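Local coordinates for glucose-1-phosphate uridylyltransferase (Sphingomonas elodea, PDB 2UX8), which probably catalyses the transfer of a uridylyl group from UTP to glucose 1-phosphate, giving UDP-glucose and diphosphate, at residues 140-145 against 259-264; 177-182 against 211-216. All coordinates share one frame; numbering follows the deposited sequence.

Contact 1. Residues 140-145 against 259-264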
loop_
_atom_site.group_PDB
_atom_site.type_symbol
_atom_site.label_atom_id
_atom_site.label_comp_id
_atom_site.label_asym_id
_atom_site.label_seq_id
_atom_site.Cartn_x
_atom_site.Cartn_y
_atom_site.Cartn_z
ATOM N N PRO C 140 9.042 1.851 -20.956
ATOM C CA PRO C 140 10.169 2.374 -20.174
ATOM C C PRO C 140 11.471 1.564 -20.127
ATOM O O PRO C 140 12.536 2.140 -19.921
ATOM C CB PRO C 140 9.555 2.624 -18.792
ATOM C CG PRO C 140 8.290 1.801 -18.790
ATOM C CD PRO C 140 7.790 1.910 -20.184
ATOM N N ASP C 141 11.408 0.250 -20.319
ATOM C CA ASP C 141 12.629 -0.559 -20.318
ATOM C C ASP C 141 13.569 -0.118 -21.435
ATOM O O ASP C 141 14.779 -0.323 -21.356
ATOM C CB ASP C 141 12.314 -2.040 -20.501
ATOM C CG ASP C 141 12.202 -2.782 -19.184
ATOM O OD1 ASP C 141 12.251 -2.133 -18.119
ATOM O OD2 ASP C 141 12.060 -4.021 -19.217
ATOM N N ASP C 142 13.006 0.462 -22.490
ATOM C CA ASP C 142 13.815 0.957 -23.593
ATOM C C ASP C 142 14.207 2.397 -23.262
ATOM O O ASP C 142 13.471 3.353 -23.530
ATOM C CB ASP C 142 13.037 0.870 -24.912
ATOM C CG ASP C 142 13.150 -0.502 -25.556
ATOM O OD1 ASP C 142 12.273 -0.880 -26.355
ATOM O OD2 ASP C 142 14.135 -1.207 -25.261
ATOM N N PHE C 143 15.372 2.520 -22.634
ATOM C CA PHE C 143 15.912 3.802 -22.225
ATOM C C PHE C 143 16.477 4.482 -23.478
ATOM O O PHE C 143 17.451 4.015 -24.080
ATOM C CB PHE C 143 16.995 3.563 -21.166
ATOM C CG PHE C 143 17.551 4.815 -20.577
ATOM C CD1 PHE C 143 16.797 5.586 -19.708
ATOM C CD2 PHE C 143 18.811 5.272 -20.957
ATOM C CE1 PHE C 143 17.288 6.802 -19.233
ATOM C CE2 PHE C 143 19.305 6.484 -20.487
ATOM C CZ PHE C 143 18.542 7.250 -19.627
ATOM N N MET C 144 15.835 5.571 -23.887
ATOM C CA MET C 144 16.249 6.297 -25.077
ATOM C C MET C 144 17.038 7.549 -24.708
ATOM O O MET C 144 16.477 8.562 -24.290
ATOM C CB MET C 144 15.022 6.669 -25.917
ATOM C CG MET C 144 14.128 5.483 -26.239
ATOM S SD MET C 144 14.989 4.174 -27.139
ATOM C CE MET C 144 14.526 4.590 -28.830
ATOM N N PHE C 145 18.346 7.471 -24.893
ATOM C CA PHE C 145 19.230 8.573 -24.560
ATOM C C PHE C 145 19.565 9.464 -25.760
ATOM O O PHE C 145 20.150 9.004 -26.742
ATOM C CB PHE C 145 20.518 8.002 -23.956
ATOM C CG PHE C 145 21.319 9.000 -23.192
ATOM C CD1 PHE C 145 20.689 9.949 -22.398
ATOM C CD2 PHE C 145 22.704 8.962 -23.220
ATOM C CE1 PHE C 145 21.425 10.839 -21.645
ATOM C CE2 PHE C 145 23.455 9.848 -22.467
ATOM C CZ PHE C 145 22.815 10.790 -21.677
ATOM N N GLY C 259 20.146 9.131 -31.425
ATOM C CA GLY C 259 20.681 8.977 -30.087
ATOM C C GLY C 259 20.910 7.499 -29.890
ATOM O O GLY C 259 20.808 6.734 -30.847
ATOM N N THR C 260 21.235 7.082 -28.674
ATOM C CA THR C 260 21.439 5.665 -28.437
ATOM C C THR C 260 20.414 5.108 -27.458
ATOM O O THR C 260 19.963 5.780 -26.519
ATOM C CB THR C 260 22.859 5.369 -27.940
ATOM O OG1 THR C 260 23.183 6.256 -26.870
ATOM C CG2 THR C 260 23.859 5.548 -29.065
ATOM N N ARG C 261 20.039 3.867 -27.706
ATOM C CA ARG C 261 19.059 3.206 -26.883
ATOM C C ARG C 261 19.708 2.136 -26.032
ATOM O O ARG C 261 20.543 1.381 -26.505
ATOM C CB ARG C 261 17.985 2.603 -27.781
ATOM C CG ARG C 261 17.079 1.609 -27.117
ATOM C CD ARG C 261 17.134 0.320 -27.892
ATOM N NE ARG C 261 16.288 -0.726 -27.336
ATOM C CZ ARG C 261 16.386 -2.008 -27.675
ATOM N NH1 ARG C 261 17.295 -2.389 -28.569
ATOM N NH2 ARG C 261 15.591 -2.909 -27.114
ATOM N N TYR C 262 19.338 2.091 -24.761
ATOM C CA TYR C 262 19.885 1.088 -23.869
ATOM C C TYR C 262 18.762 0.179 -23.420
ATOM O O TYR C 262 17.726 0.635 -22.946
ATOM C CB TYR C 262 20.544 1.745 -22.657
ATOM C CG TYR C 262 21.720 2.608 -23.018
ATOM C CD1 TYR C 262 21.534 3.918 -23.448
ATOM C CD2 TYR C 262 23.018 2.099 -22.985
ATOM C CE1 TYR C 262 22.613 4.710 -23.847
ATOM C CE2 TYR C 262 24.110 2.879 -23.379
ATOM C CZ TYR C 262 23.898 4.185 -23.812
ATOM O OH TYR C 262 24.957 4.958 -24.223
ATOM N N ASP C 263 18.969 -1.113 -23.591
ATOM C CA ASP C 263 17.972 -2.088 -23.199
ATOM C C ASP C 263 18.079 -2.377 -21.703
ATOM O O ASP C 263 18.785 -3.290 -21.285
ATOM C CB ASP C 263 18.165 -3.377 -24.007
ATOM C CG ASP C 263 17.036 -4.375 -23.803
ATOM O OD1 ASP C 263 16.046 -4.038 -23.115
ATOM O OD2 ASP C 263 17.138 -5.497 -24.344
ATOM N N CYS C 264 17.388 -1.585 -20.894
ATOM C CA CYS C 264 17.404 -1.800 -19.458
ATOM C C CYS C 264 16.549 -3.006 -19.112
ATOM O O CYS C 264 16.206 -3.229 -17.959
ATOM C CB CYS C 264 16.904 -0.554 -18.749
ATOM S SG CYS C 264 18.079 0.783 -18.973
#
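A two-stranded antiparallel ribbon beside the sugar-phosphate pocket joins residues 142-145 to 260-263, and its salt bridge runs from Asp142 of one strand to Arg261 of the other. The strand axes come within 4.7 Å, with 156° between their directions. Phe143 and Tyr262 form a hydrogen-bonded pair, Tyr262 N to Phe143 O at 2.8 Å and nearly straight; Phe145 with Thr260 is the second such pair. Asp142 with Asp263 and Met144 with Arg261 are the non-hydrogen-bonded pairs, all four side chains on one face. Past the strand ends, Cys264 N still reaches Asp141 O at 2.9 Å.

Arg261 grips Asp142 side-on, with NE and NH2 both directed to a single oxygen: OD2 is 2.9 Å from NH2 and 3.0 Å from NE. That oxygen lies in the guanidinium plane, yet the carboxylate is turned 75° to it, so NH2 comes to the syn side while NE sits well above the carboxylate plane. Asp142 belongs to the glucose 1-phosphate site of this nucleotidyltransferase of GT-A type, and its other oxygen, OD1, accepts from Gly214 N and makes a weak hydrogen bond to the sugar O6. The arginine, a second-shell residue, thus probably sets the rotation of a ligand-binding carboxylate and, by pairing with Asp142 OD2, may ease the repulsion from Asp263, whose OD1 is 4.0 Å from that oxygen and accepts a hydrogen bond from Gly265 N. Met144, bent at its second and third torsions, lays SD against CB and CG of Arg261.

On the opposite face Phe143, its CG beside the carbonyl carbon, brings its ring edge at CD2 to 3.9 Å from Tyr262 CD1. Tyr262 CE1 also touches Phe145 CB, and Cys264 SG packs on Phe143 CB, while helix 267-279 covers Phe143, Tyr262 and Cys264.

Contact 2. Residues 177-182 against 211-216. With G1P (1-O-phosphono-alpha-D-glucopyranose), chain K.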
loop_
_atom_site.group_PDB
_atom_site.type_symbol
_atom_site.label_atom_id
_atom_site.label_comp_id
_atom_site.label_asym_id
_atom_site.label_seq_id
_atom_site.Cartn_x
_atom_site.Cartn_y
_atom_site.Cartn_z
ATOM N N HIS C 177 15.143 -12.818 -33.668
ATOM C CA HIS C 177 14.041 -13.627 -33.158
ATOM C C HIS C 177 13.438 -13.084 -31.860
ATOM O O HIS C 177 12.476 -13.649 -31.340
ATOM C CB HIS C 177 14.524 -15.060 -32.929
ATOM C CG HIS C 177 15.488 -15.191 -31.792
ATOM N ND1 HIS C 177 15.090 -15.535 -30.517
ATOM C CD2 HIS C 177 16.821 -14.955 -31.721
ATOM C CE1 HIS C 177 16.136 -15.505 -29.709
ATOM N NE2 HIS C 177 17.198 -15.155 -30.414
ATOM N N ARG C 178 13.994 -11.989 -31.345
ATOM C CA ARG C 178 13.510 -11.408 -30.093
ATOM C C ARG C 178 12.633 -10.180 -30.289
ATOM O O ARG C 178 12.026 -9.688 -29.337
ATOM C CB ARG C 178 14.682 -10.990 -29.207
ATOM C CG ARG C 178 15.842 -11.956 -29.152
ATOM C CD ARG C 178 17.001 -11.321 -28.393
ATOM N NE ARG C 178 16.694 -11.173 -26.976
ATOM C CZ ARG C 178 17.269 -10.288 -26.171
ATOM N NH1 ARG C 178 18.185 -9.459 -26.649
ATOM N NH2 ARG C 178 16.928 -10.237 -24.891
ATOM N N TYR C 179 12.571 -9.669 -31.510
ATOM C CA TYR C 179 11.783 -8.474 -31.756
ATOM C C TYR C 179 10.776 -8.673 -32.863
ATOM O O TYR C 179 10.722 -9.727 -33.494
ATOM C CB TYR C 179 12.684 -7.307 -32.172
ATOM C CG TYR C 179 13.902 -7.038 -31.304
ATOM C CD1 TYR C 179 14.984 -7.920 -31.278
ATOM C CD2 TYR C 179 13.997 -5.863 -30.558
ATOM C CE1 TYR C 179 16.129 -7.630 -30.535
ATOM C CE2 TYR C 179 15.134 -5.568 -29.815
ATOM C CZ TYR C 179 16.195 -6.451 -29.810
ATOM O OH TYR C 179 17.328 -6.146 -29.091
ATOM N N GLY C 180 9.972 -7.643 -33.088
ATOM C CA GLY C 180 9.016 -7.686 -34.171
ATOM C C GLY C 180 9.870 -7.169 -35.306
ATOM O O GLY C 180 10.603 -6.192 -35.122
ATOM N N ILE C 181 9.813 -7.807 -36.469
ATOM C CA ILE C 181 10.647 -7.358 -37.572
ATOM C C ILE C 181 9.886 -6.662 -38.684
ATOM O O ILE C 181 8.780 -7.058 -39.042
ATOM C CB ILE C 181 11.461 -8.535 -38.136
ATOM C CG1 ILE C 181 12.455 -9.006 -37.073
ATOM C CG2 ILE C 181 12.202 -8.115 -39.394
ATOM C CD1 ILE C 181 13.447 -7.929 -36.637
ATOM N N ILE C 182 10.498 -5.615 -39.223
ATOM C CA ILE C 182 9.893 -4.831 -40.285
ATOM C C ILE C 182 10.381 -5.221 -41.675
ATOM O O ILE C 182 11.549 -5.556 -41.866
ATOM C CB ILE C 182 10.210 -3.340 -40.098
ATOM C CG1 ILE C 182 9.693 -2.863 -38.740
ATOM C CG2 ILE C 182 9.618 -2.533 -41.243
ATOM C CD1 ILE C 182 10.145 -1.461 -38.362
ATOM N N SER C 211 14.219 -3.956 -36.426
ATOM C CA SER C 211 13.220 -4.362 -35.457
ATOM C C SER C 211 12.398 -3.199 -34.921
ATOM O O SER C 211 12.706 -2.033 -35.165
ATOM C CB SER C 211 13.916 -5.066 -34.298
ATOM O OG SER C 211 14.971 -4.257 -33.799
ATOM N N VAL C 212 11.349 -3.539 -34.182
ATOM C CA VAL C 212 10.465 -2.550 -33.586
ATOM C C VAL C 212 10.963 -2.254 -32.174
ATOM O O VAL C 212 11.269 -3.172 -31.423
ATOM C CB VAL C 212 9.012 -3.084 -33.514
ATOM C CG1 VAL C 212 8.076 -2.011 -32.987
ATOM C CG2 VAL C 212 8.558 -3.538 -34.890
ATOM N N ILE C 213 11.071 -0.977 -31.827
ATOM C CA ILE C 213 11.520 -0.594 -30.496
ATOM C C ILE C 213 10.317 -0.036 -29.743
ATOM O O ILE C 213 9.368 0.432 -30.358
ATOM C CB ILE C 213 12.659 0.457 -30.565
ATOM C CG1 ILE C 213 13.867 -0.140 -31.292
ATOM C CG2 ILE C 213 13.053 0.904 -29.162
ATOM C CD1 ILE C 213 14.319 -1.474 -30.758
ATOM N N GLY C 214 10.363 -0.090 -28.417
ATOM C CA GLY C 214 9.256 0.366 -27.589
ATOM C C GLY C 214 8.779 1.808 -27.609
ATOM O O GLY C 214 8.563 2.414 -26.557
ATOM N N ARG C 215 8.596 2.360 -28.799
ATOM C CA ARG C 215 8.111 3.731 -28.967
ATOM C C ARG C 215 7.117 3.699 -30.137
ATOM O O ARG C 215 7.495 3.371 -31.262
ATOM C CB ARG C 215 9.288 4.673 -29.263
ATOM C CG ARG C 215 9.602 5.703 -28.167
ATOM C CD ARG C 215 9.663 5.074 -26.788
ATOM N NE ARG C 215 10.421 5.852 -25.817
ATOM C CZ ARG C 215 10.916 5.320 -24.700
ATOM N NH1 ARG C 215 10.710 4.041 -24.452
ATOM N NH2 ARG C 215 11.646 6.040 -23.852
ATOM N N TYR C 216 5.847 4.010 -29.864
ATOM C CA TYR C 216 4.812 3.987 -30.897
ATOM C C TYR C 216 3.899 5.211 -30.899
ATOM O O TYR C 216 3.704 5.881 -29.881
ATOM C CB TYR C 216 3.877 2.778 -30.736
ATOM C CG TYR C 216 4.503 1.415 -30.502
ATOM C CD1 TYR C 216 5.247 1.143 -29.351
ATOM C CD2 TYR C 216 4.273 0.367 -31.393
ATOM C CE1 TYR C 216 5.737 -0.139 -29.097
ATOM C CE2 TYR C 216 4.760 -0.912 -31.145
ATOM C CZ TYR C 216 5.485 -1.158 -30.000
ATOM O OH TYR C 216 5.940 -2.430 -29.762
HETATM C C1 G1P K . 7.428 -5.894 -27.807
HETATM C C2 G1P K . 6.854 -6.002 -29.235
HETATM C C3 G1P K . 8.003 -6.335 -30.202
HETATM C C4 G1P K . 9.017 -5.196 -30.134
HETATM C C5 G1P K . 9.538 -5.101 -28.682
HETATM C C6 G1P K . 10.547 -3.947 -28.584
HETATM O O1 G1P K . 7.978 -7.175 -27.424
HETATM O O2 G1P K . 5.878 -7.042 -29.265
HETATM O O3 G1P K . 7.498 -6.435 -31.526
HETATM O O4 G1P K . 10.096 -5.478 -31.024
HETATM O O5 G1P K . 8.435 -4.832 -27.769
HETATM O O6 G1P K . 11.043 -3.827 -27.248
HETATM P P G1P K . 8.417 -7.157 -25.861
HETATM O O1P G1P K . 7.264 -6.806 -24.995
HETATM O O2P G1P K . 8.987 -8.600 -25.464
HETATM O O3P G1P K . 9.594 -6.081 -25.631
#
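The Tyr179 ring has Ser211 OG over one face, 3.7 Å above the plane and offset toward the rim, while Val212 O and the sugar O4 lie at its edge, near the ring plane. Ile213 CD1 approaches CE2 obliquely. Contact is closest at the base of the side chain, where Tyr179 CB lies 3.3 Å from Ser211 CB; CG stands anti to the carbonyl carbon (chi1 -49°), which brings the ring over the serine. Ser211 OG itself is hydrogen-bonded to Glu169 O. An alanine at Tyr179 would keep CB against Ser211 CB and the sugar O4 but would probably open a gap over Ser211 OG and beside Ile213 CD1, where the ring lay.

Next along the chain, Val212 N donates to Gly180 O at 2.9 Å, and the Ile181-Ser211 pair forms a single bridge. Ile182 CG1 packs on Val212 CG2 at 4.1 Å, the two side chains crossing at about a right angle. Two backbone groups hold O4 of the ligand: Gly180 N donates to it at 3.0 Å, nearly straight (168°), and O4 donates to Val212 O at 2.6 Å. With Glu199, whose OE2 also bonds the sugar, these two main-chain groups form part of the glucose 1-phosphate site of this nucleotidyltransferase.

From the N terminus, the chain first reaches 140-145, just after strand 135-138 of the large mixed sheet, then 177-182, then 211-216, and only later 259-264. Contact 2 closes a loop of 28 residues, holding much of the 181-188 and 191-198 hairpin; it is nested inside the longer loop of 113 residues closed by contact 1. The outer contact pairs strand 142-145 with strand 260-263, just before helix 267-279, while the inner one joins the start of strand 181-188 to strand 210-213. Their centres lie about 13 Å apart, and they meet where Gly214 N probably bonds Asp142 OD1 and Arg215 packs on Met144, both contributing residues to one ligand pocket.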